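Local coordinates for pectate lyase 47 (PDB 1VBL), which cleaves the polygalacturonate backbone of pectate by elimination, as a calcium-binding, thermostable member of polysaccharide lyase family 1, at residues A[134-139]-A[158-163]; A[199-204]-A[242-247]; A[274-279]-A[295-300]. All coordinates share one frame; numbering follows the deposited sequence.

Interaction 1 of 3, residues A[134-139]-A[158-163]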
# COMPACT_ATOMS: atom_id res chain seq x y z
N THR A 134 12.10 14.86 0.97
CA THR A 134 11.49 15.02 -0.33
C THR A 134 9.98 15.13 -0.23
O THR A 134 9.35 14.45 0.58
CB THR A 134 11.81 13.81 -1.25
OG1 THR A 134 13.22 13.59 -1.30
CG2 THR A 134 11.29 14.06 -2.67
N SER A 135 9.41 16.01 -1.04
CA SER A 135 7.97 16.18 -1.11
C SER A 135 7.61 15.99 -2.57
O SER A 135 8.08 16.74 -3.43
CB SER A 135 7.53 17.57 -0.64
OG SER A 135 7.57 17.70 0.77
N ILE A 136 6.82 14.97 -2.86
CA ILE A 136 6.37 14.71 -4.23
C ILE A 136 4.89 15.04 -4.17
O ILE A 136 4.11 14.36 -3.49
CB ILE A 136 6.61 13.25 -4.64
CG1 ILE A 136 8.10 12.92 -4.53
CG2 ILE A 136 6.13 13.03 -6.08
CD1 ILE A 136 8.48 11.50 -4.94
N ILE A 137 4.52 16.10 -4.88
CA ILE A 137 3.15 16.61 -4.87
C ILE A 137 2.52 16.71 -6.25
O ILE A 137 3.09 17.33 -7.15
CB ILE A 137 3.12 18.02 -4.24
CG1 ILE A 137 3.83 18.01 -2.88
CG2 ILE A 137 1.69 18.52 -4.13
CD1 ILE A 137 3.24 17.07 -1.86
N GLY A 138 1.34 16.12 -6.40
CA GLY A 138 0.66 16.17 -7.68
C GLY A 138 0.04 17.54 -7.92
O GLY A 138 -0.40 18.21 -6.98
N VAL A 139 0.01 17.96 -9.18
CA VAL A 139 -0.57 19.24 -9.54
C VAL A 139 -2.04 19.10 -9.93
O VAL A 139 -2.40 18.22 -10.71
CB VAL A 139 0.18 19.88 -10.74
CG1 VAL A 139 -0.53 21.15 -11.19
CG2 VAL A 139 1.62 20.19 -10.34
N VAL A 158 9.68 12.15 4.24
CA VAL A 158 9.16 12.17 2.88
C VAL A 158 7.65 12.39 2.88
O VAL A 158 6.92 11.79 3.67
CB VAL A 158 9.48 10.85 2.15
CG1 VAL A 158 8.88 10.85 0.75
CG2 VAL A 158 10.99 10.66 2.08
N ILE A 159 7.20 13.25 1.98
CA ILE A 159 5.78 13.56 1.84
C ILE A 159 5.31 13.28 0.42
O ILE A 159 5.92 13.74 -0.55
CB ILE A 159 5.50 15.05 2.14
CG1 ILE A 159 5.82 15.38 3.60
CG2 ILE A 159 4.04 15.38 1.83
CD1 ILE A 159 5.54 16.84 3.98
N ILE A 160 4.23 12.51 0.28
CA ILE A 160 3.67 12.19 -1.03
C ILE A 160 2.19 12.56 -0.98
O ILE A 160 1.44 12.01 -0.17
CB ILE A 160 3.78 10.69 -1.35
CG1 ILE A 160 5.23 10.21 -1.16
CG2 ILE A 160 3.30 10.44 -2.79
CD1 ILE A 160 6.24 10.88 -2.06
N ARG A 161 1.77 13.48 -1.84
CA ARG A 161 0.38 13.90 -1.83
C ARG A 161 -0.21 14.25 -3.19
O ARG A 161 0.50 14.58 -4.14
CB ARG A 161 0.21 15.14 -0.94
CG ARG A 161 0.80 15.05 0.46
CD ARG A 161 0.64 16.37 1.19
NE ARG A 161 -0.74 16.62 1.62
CZ ARG A 161 -1.18 17.80 2.06
NH1 ARG A 161 -0.36 18.84 2.12
NH2 ARG A 161 -2.44 17.93 2.47
N ASN A 162 -1.54 14.19 -3.25
CA ASN A 162 -2.33 14.56 -4.42
C ASN A 162 -2.03 13.85 -5.74
O ASN A 162 -2.11 14.46 -6.80
CB ASN A 162 -2.23 16.07 -4.61
CG ASN A 162 -3.40 16.64 -5.37
OD1 ASN A 162 -4.55 16.24 -5.15
ND2 ASN A 162 -3.13 17.57 -6.27
N ILE A 163 -1.72 12.56 -5.67
CA ILE A 163 -1.44 11.81 -6.89
C ILE A 163 -2.31 10.56 -7.00
O ILE A 163 -2.63 9.92 -5.99
CB ILE A 163 0.05 11.38 -6.93
CG1 ILE A 163 0.94 12.61 -7.03
CG2 ILE A 163 0.29 10.43 -8.10
CD1 ILE A 163 2.41 12.32 -6.80

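Interaction 2 of 3, residues A[199-204]-A[242-247]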
# COMPACT_ATOMS: atom_id res chain seq x y z
N HIS A 199 9.29 8.71 9.34
CA HIS A 199 8.70 10.03 9.12
C HIS A 199 8.25 10.20 7.68
O HIS A 199 8.79 11.01 6.93
CB HIS A 199 9.69 11.12 9.53
CG HIS A 199 9.92 11.20 11.00
ND1 HIS A 199 10.94 10.52 11.63
CD2 HIS A 199 9.20 11.80 11.98
CE1 HIS A 199 10.85 10.71 12.94
NE2 HIS A 199 9.80 11.48 13.18
N ILE A 200 7.23 9.43 7.32
CA ILE A 200 6.68 9.47 5.97
C ILE A 200 5.20 9.81 6.06
O ILE A 200 4.46 9.22 6.85
CB ILE A 200 6.80 8.10 5.28
CG1 ILE A 200 8.22 7.54 5.44
CG2 ILE A 200 6.43 8.23 3.80
CD1 ILE A 200 9.32 8.40 4.84
N TRP A 201 4.76 10.76 5.25
CA TRP A 201 3.36 11.16 5.23
C TRP A 201 2.80 10.92 3.83
O TRP A 201 3.26 11.51 2.86
CB TRP A 201 3.23 12.64 5.60
CG TRP A 201 1.82 13.14 5.70
CD1 TRP A 201 0.71 12.43 6.09
CD2 TRP A 201 1.37 14.48 5.48
NE1 TRP A 201 -0.39 13.25 6.13
CE2 TRP A 201 -0.01 14.51 5.76
CE3 TRP A 201 2.01 15.66 5.07
CZ2 TRP A 201 -0.77 15.69 5.64
CZ3 TRP A 201 1.26 16.83 4.96
CH2 TRP A 201 -0.12 16.83 5.25
N ILE A 202 1.83 10.02 3.75
CA ILE A 202 1.16 9.68 2.49
C ILE A 202 -0.24 10.24 2.65
O ILE A 202 -1.05 9.70 3.39
CB ILE A 202 1.09 8.16 2.30
CG1 ILE A 202 2.50 7.56 2.40
CG2 ILE A 202 0.42 7.82 0.97
CD1 ILE A 202 3.51 8.16 1.43
N ASP A 203 -0.54 11.32 1.93
CA ASP A 203 -1.83 11.99 2.10
C ASP A 203 -2.54 12.42 0.82
O ASP A 203 -1.91 12.89 -0.13
CB ASP A 203 -1.58 13.20 3.01
CG ASP A 203 -2.80 14.06 3.21
OD1 ASP A 203 -3.60 13.77 4.12
OD2 ASP A 203 -2.96 15.04 2.45
N HIS A 204 -3.86 12.28 0.81
CA HIS A 204 -4.68 12.66 -0.34
C HIS A 204 -4.23 12.10 -1.69
O HIS A 204 -4.13 12.84 -2.67
CB HIS A 204 -4.81 14.19 -0.43
CG HIS A 204 -5.84 14.76 0.49
ND1 HIS A 204 -5.53 15.23 1.76
CD2 HIS A 204 -7.18 14.94 0.34
CE1 HIS A 204 -6.64 15.66 2.34
NE2 HIS A 204 -7.65 15.50 1.51
N THR A 242 2.33 8.26 8.68
CA THR A 242 0.94 8.69 8.73
C THR A 242 0.34 8.54 7.33
O THR A 242 0.86 9.08 6.36
CB THR A 242 0.78 10.15 9.20
OG1 THR A 242 1.15 10.25 10.58
CG2 THR A 242 -0.67 10.62 9.03
N ILE A 243 -0.74 7.77 7.25
CA ILE A 243 -1.46 7.50 6.00
C ILE A 243 -2.84 8.11 6.19
O ILE A 243 -3.68 7.57 6.92
CB ILE A 243 -1.57 5.98 5.77
CG1 ILE A 243 -0.17 5.37 5.67
CG2 ILE A 243 -2.40 5.69 4.53
CD1 ILE A 243 -0.16 3.86 5.59
N SER A 244 -3.09 9.23 5.52
CA SER A 244 -4.35 9.92 5.70
C SER A 244 -5.06 10.43 4.45
O SER A 244 -4.43 10.81 3.47
CB SER A 244 -4.14 11.11 6.64
OG SER A 244 -3.13 11.96 6.13
N TYR A 245 -6.39 10.42 4.51
CA TYR A 245 -7.21 10.91 3.42
C TYR A 245 -6.87 10.37 2.03
O TYR A 245 -6.91 11.11 1.05
CB TYR A 245 -7.16 12.44 3.40
CG TYR A 245 -7.92 13.06 4.55
CD1 TYR A 245 -9.30 13.22 4.49
CD2 TYR A 245 -7.26 13.48 5.71
CE1 TYR A 245 -10.01 13.78 5.55
CE2 TYR A 245 -7.96 14.05 6.78
CZ TYR A 245 -9.34 14.19 6.69
OH TYR A 245 -10.05 14.75 7.72
N ASN A 246 -6.55 9.08 1.96
CA ASN A 246 -6.24 8.44 0.69
C ASN A 246 -7.41 7.57 0.28
O ASN A 246 -8.23 7.17 1.11
CB ASN A 246 -5.01 7.53 0.82
CG ASN A 246 -3.76 8.29 1.18
OD1 ASN A 246 -3.20 9.02 0.36
ND2 ASN A 246 -3.32 8.12 2.42
N VAL A 247 -7.49 7.28 -1.01
CA VAL A 247 -8.53 6.39 -1.52
C VAL A 247 -7.79 5.14 -1.98
O VAL A 247 -6.78 5.23 -2.67
CB VAL A 247 -9.27 6.99 -2.74
CG1 VAL A 247 -10.13 5.91 -3.39
CG2 VAL A 247 -10.16 8.16 -2.30

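Interaction 3 of 3, residues A[274-279]-A[295-300]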
# COMPACT_ATOMS: atom_id res chain seq x y z
N LEU A 274 -3.34 5.42 10.42
CA LEU A 274 -4.12 5.45 9.19
C LEU A 274 -5.47 6.03 9.55
O LEU A 274 -6.22 5.46 10.34
CB LEU A 274 -4.32 4.04 8.63
CG LEU A 274 -3.07 3.21 8.33
CD1 LEU A 274 -2.68 2.44 9.58
CD2 LEU A 274 -3.36 2.25 7.18
N HIS A 275 -5.79 7.18 8.97
CA HIS A 275 -7.07 7.79 9.26
C HIS A 275 -7.70 8.49 8.07
O HIS A 275 -7.01 8.97 7.17
CB HIS A 275 -6.94 8.74 10.47
CG HIS A 275 -6.15 9.99 10.21
ND1 HIS A 275 -6.70 11.12 9.64
CD2 HIS A 275 -4.86 10.30 10.48
CE1 HIS A 275 -5.78 12.07 9.58
NE2 HIS A 275 -4.66 11.60 10.08
N HIS A 276 -9.03 8.50 8.07
CA HIS A 276 -9.82 9.12 7.02
C HIS A 276 -9.54 8.60 5.62
O HIS A 276 -9.66 9.34 4.64
CB HIS A 276 -9.66 10.63 7.06
CG HIS A 276 -10.21 11.26 8.30
ND1 HIS A 276 -9.45 11.47 9.43
CD2 HIS A 276 -11.46 11.67 8.61
CE1 HIS A 276 -10.21 11.99 10.38
NE2 HIS A 276 -11.44 12.12 9.90
N ASN A 277 -9.17 7.33 5.53
CA ASN A 277 -8.91 6.74 4.23
C ASN A 277 -10.20 6.10 3.75
O ASN A 277 -11.03 5.67 4.55
CB ASN A 277 -7.79 5.69 4.32
CG ASN A 277 -6.46 6.31 4.70
OD1 ASN A 277 -5.87 7.07 3.93
ND2 ASN A 277 -5.98 5.99 5.90
N TYR A 278 -10.36 6.06 2.44
CA TYR A 278 -11.55 5.50 1.82
C TYR A 278 -11.17 4.18 1.15
O TYR A 278 -10.48 4.18 0.12
CB TYR A 278 -12.06 6.50 0.78
CG TYR A 278 -13.43 6.25 0.18
CD1 TYR A 278 -14.01 7.20 -0.67
CD2 TYR A 278 -14.15 5.08 0.44
CE1 TYR A 278 -15.25 7.00 -1.24
CE2 TYR A 278 -15.41 4.86 -0.14
CZ TYR A 278 -15.95 5.84 -0.99
OH TYR A 278 -17.18 5.66 -1.57
N TYR A 279 -11.58 3.06 1.74
CA TYR A 279 -11.30 1.75 1.17
C TYR A 279 -12.58 1.33 0.46
O TYR A 279 -13.61 1.13 1.10
CB TYR A 279 -10.95 0.73 2.26
CG TYR A 279 -9.69 1.06 3.03
CD1 TYR A 279 -9.74 1.89 4.15
CD2 TYR A 279 -8.45 0.58 2.61
CE1 TYR A 279 -8.59 2.22 4.85
CE2 TYR A 279 -7.28 0.91 3.30
CZ TYR A 279 -7.36 1.73 4.42
OH TYR A 279 -6.23 2.06 5.12
N HIS A 295 -2.45 2.92 14.81
CA HIS A 295 -3.67 3.64 15.14
C HIS A 295 -4.53 3.72 13.88
O HIS A 295 -4.13 4.31 12.87
CB HIS A 295 -3.33 5.05 15.63
CG HIS A 295 -4.48 5.76 16.29
ND1 HIS A 295 -4.47 7.11 16.54
CD2 HIS A 295 -5.64 5.29 16.79
CE1 HIS A 295 -5.58 7.45 17.17
NE2 HIS A 295 -6.31 6.36 17.33
N ILE A 296 -5.71 3.12 13.95
CA ILE A 296 -6.64 3.09 12.82
C ILE A 296 -7.92 3.80 13.22
O ILE A 296 -8.69 3.27 14.03
CB ILE A 296 -6.98 1.62 12.46
CG1 ILE A 296 -5.68 0.86 12.16
CG2 ILE A 296 -7.94 1.58 11.29
CD1 ILE A 296 -5.91 -0.62 11.85
N TYR A 297 -8.18 4.98 12.66
CA TYR A 297 -9.39 5.69 13.02
C TYR A 297 -10.05 6.49 11.91
O TYR A 297 -9.39 6.95 10.98
CB TYR A 297 -9.12 6.58 14.24
CG TYR A 297 -8.36 7.86 13.97
CD1 TYR A 297 -9.04 9.05 13.66
CD2 TYR A 297 -6.97 7.91 14.08
CE1 TYR A 297 -8.35 10.24 13.46
CE2 TYR A 297 -6.27 9.11 13.88
CZ TYR A 297 -6.97 10.27 13.57
OH TYR A 297 -6.28 11.45 13.37
N ASN A 298 -11.36 6.65 12.02
CA ASN A 298 -12.14 7.42 11.06
C ASN A 298 -11.97 6.98 9.61
O ASN A 298 -12.00 7.81 8.70
CB ASN A 298 -11.79 8.90 11.19
CG ASN A 298 -12.38 9.55 12.43
OD1 ASN A 298 -12.02 10.67 12.78
ND2 ASN A 298 -13.30 8.85 13.09
N ASN A 299 -11.78 5.69 9.39
CA ASN A 299 -11.64 5.20 8.02
C ASN A 299 -13.01 4.70 7.58
O ASN A 299 -13.81 4.26 8.41
CB ASN A 299 -10.62 4.07 7.95
CG ASN A 299 -9.22 4.55 8.26
OD1 ASN A 299 -8.61 5.27 7.46
ND2 ASN A 299 -8.70 4.15 9.42
N TYR A 300 -13.27 4.78 6.28
CA TYR A 300 -14.53 4.33 5.72
C TYR A 300 -14.24 3.17 4.77
O TYR A 300 -13.46 3.31 3.83
CB TYR A 300 -15.22 5.48 4.98
CG TYR A 300 -16.52 5.08 4.30
CD1 TYR A 300 -17.51 4.39 4.99
CD2 TYR A 300 -16.74 5.39 2.95
CE1 TYR A 300 -18.71 4.02 4.37
CE2 TYR A 300 -17.93 5.03 2.32
CZ TYR A 300 -18.91 4.34 3.03
OH TYR A 300 -20.07 3.96 2.40

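Interaction 1 of 3, residues A[134-139]-A[158-163]
Ile160 lays its CD1 methyl along the flank of Ile136, 3.5 Å from Ile136 CB and in touch with CG1 and CD1 of the same side chain. The two isoleucines point the same way but are shaped differently: Ile136 is extended, whereas Ile160 is bent at chi2 (-62°), which swings its tip across to its neighbour. Ile163, just past the corner at Asn162, brings its CD1 to 3.9 Å from Ile136 CG2. On the opposite face of the strands, Ile137 CD1 packs 3.7 Å from Arg161 CB, alongside the start of the arginine chain. Between the two faces runs a regular parallel ladder in which Ile159 and Arg161 each use both N-H and C=O: Ile159 N bonds Thr134 O at 2.8 Å, Ile159 O receives Ile136 N, Arg161 N bonds Ile136 O at 3.0 Å and Arg161 O receives Gly138 N. Such in-register pairing of successive coils is the hallmark of the right-handed parallel beta-helix of this lyase family. At the end of the ladder the chain of 158-163 turns at Asn162, whose ND2 gives a straight bond (170°) to Gly138 O at 2.9 Å. The amide lies in plane with its acceptor but comes from above the Gly138 carbonyl plane, 66° out of it. Asn162 ND2 also bonds Gly140 O, and Asn162 OD1 receives Gly413 N, fixing the rotation of the amide. An alanine here would probably leave Gly138 O and Gly413 N without these mates and the C-terminal segment less firmly tied to the turn. Further out, the Arg161 guanidinium forms salt bridges with Asp203 and Glu6, while Ser135 OG is hydrogen-bonded to Gly24 N.

Interaction 2 of 3, residues A[199-204]-A[242-247]
Ser244 OG links Trp201 to Asp203 on one face of the paired strands. It accepts the indole N-H, with Trp201 NE1 at 3.0 Å and the oxygen tilted slightly from the ring plane, and gives its own proton to Asp203 OD1 at 2.7 Å, on the anti lone pair of that oxygen. Its chi1 of 56° sets OG between the backbone N and the carbonyl carbon, within reach of both partners. The other carboxylate oxygen, Asp203 OD2, takes His204 ND1 at 2.7 Å from above the carboxylate plane and has a second partner in Arg161. The imidazole is thereby held by its ND1 edge, and the CB of Tyr245 sits over one of its faces, 3.5 Å from the His204 ring centroid, in a CH-pi contact. The two rings are nearly parallel but slid apart, with little overlap.

Ile202 O is gripped twice. Ser244 N bonds it as part of the parallel ladder, while Asn246 ND2 reaches it at 2.9 Å from above the carbonyl plane (53° out). Asn246 OD1 in turn accepts Asn205 N, so both ends of this amide are used, as in the asparagine ladder of pectate lyases. Thr242 N and Thr242 O pair with Ile200 O and Ile202 N, His204 N bonds Ser244 O at 3.1 Å, and Thr242 OG1 is satisfied by Asp12 and Ala15.

Strand 200-208 lies between strands 156-161 and 239-251, with strand 272-280 next beyond; Ile202 and Ile243 meet Leu232 of strand 232-235, on another face of the beta-helix.

Interaction 3 of 3, residues A[274-279]-A[295-300]
Asn299 spans the turn of 274-279 with both ends of its amide. Its ND2 bonds Leu274 O at 3.0 Å, from above the carbonyl plane, beside the strand bond from Tyr297 N; its OD1 accepts Asn277 N at 2.9 Å and Asn277 ND2 at 3.1 Å, from opposite faces of its plane. The two amides are nearly parallel, 7° apart. Backbone pairing starts with Leu274 N to His295 O and resumes beyond the turn with Tyr300 N to Asn277 O and Tyr279 N to Tyr300 O.

Aromatic contacts line the face that carries His275, Tyr297, Tyr278 and Tyr300. His275 CB sits over the centre of the Tyr297 ring, 3.4 Å from its centroid, and Tyr297 OH lies over the His275 ring. His275 ND1 shares a hydrogen bond with His276 ND1, while His275 NE2 is held by Asp12. Asn298 CB covers a face of the His276 ring, and Tyr278 CE2 meets Tyr300 CD2 at 3.4 Å with oblique planes; both tyrosine hydroxyls bond Glu302.

Asn277 itself bonds Ile243 O and Asn246 N, continuing the asparagine ladder; chemically, the Asn299 carbonyl takes up a turn N-H, while its nitrogen adds a second bond to an already strand-paired carbonyl.

Interactions 1, 2 and 3 come in series along the chain and pair successive parallel strands of one face of the beta-helix: 134-138, 156-161, 200-208, 239-251, 272-280 and 293-303. Interactions 1 and 2 have centres 10 Å apart and meet through neighbouring strands, with Arg161 and Asp203 as the charged joint between them. Interactions 2 and 3, also 10 Å apart, join where Asn246 meets Asn277 and the rings of Tyr245 and His276 stack. Interactions 1 and 3 do not touch, their centres being 19 Å apart. Interaction 1 lies away from the calcium site, whereas the side chains of Ile243 in interaction 2 and Leu274 in interaction 3 come within about 9 and 10 Å of that of the calcium ligand Asp233.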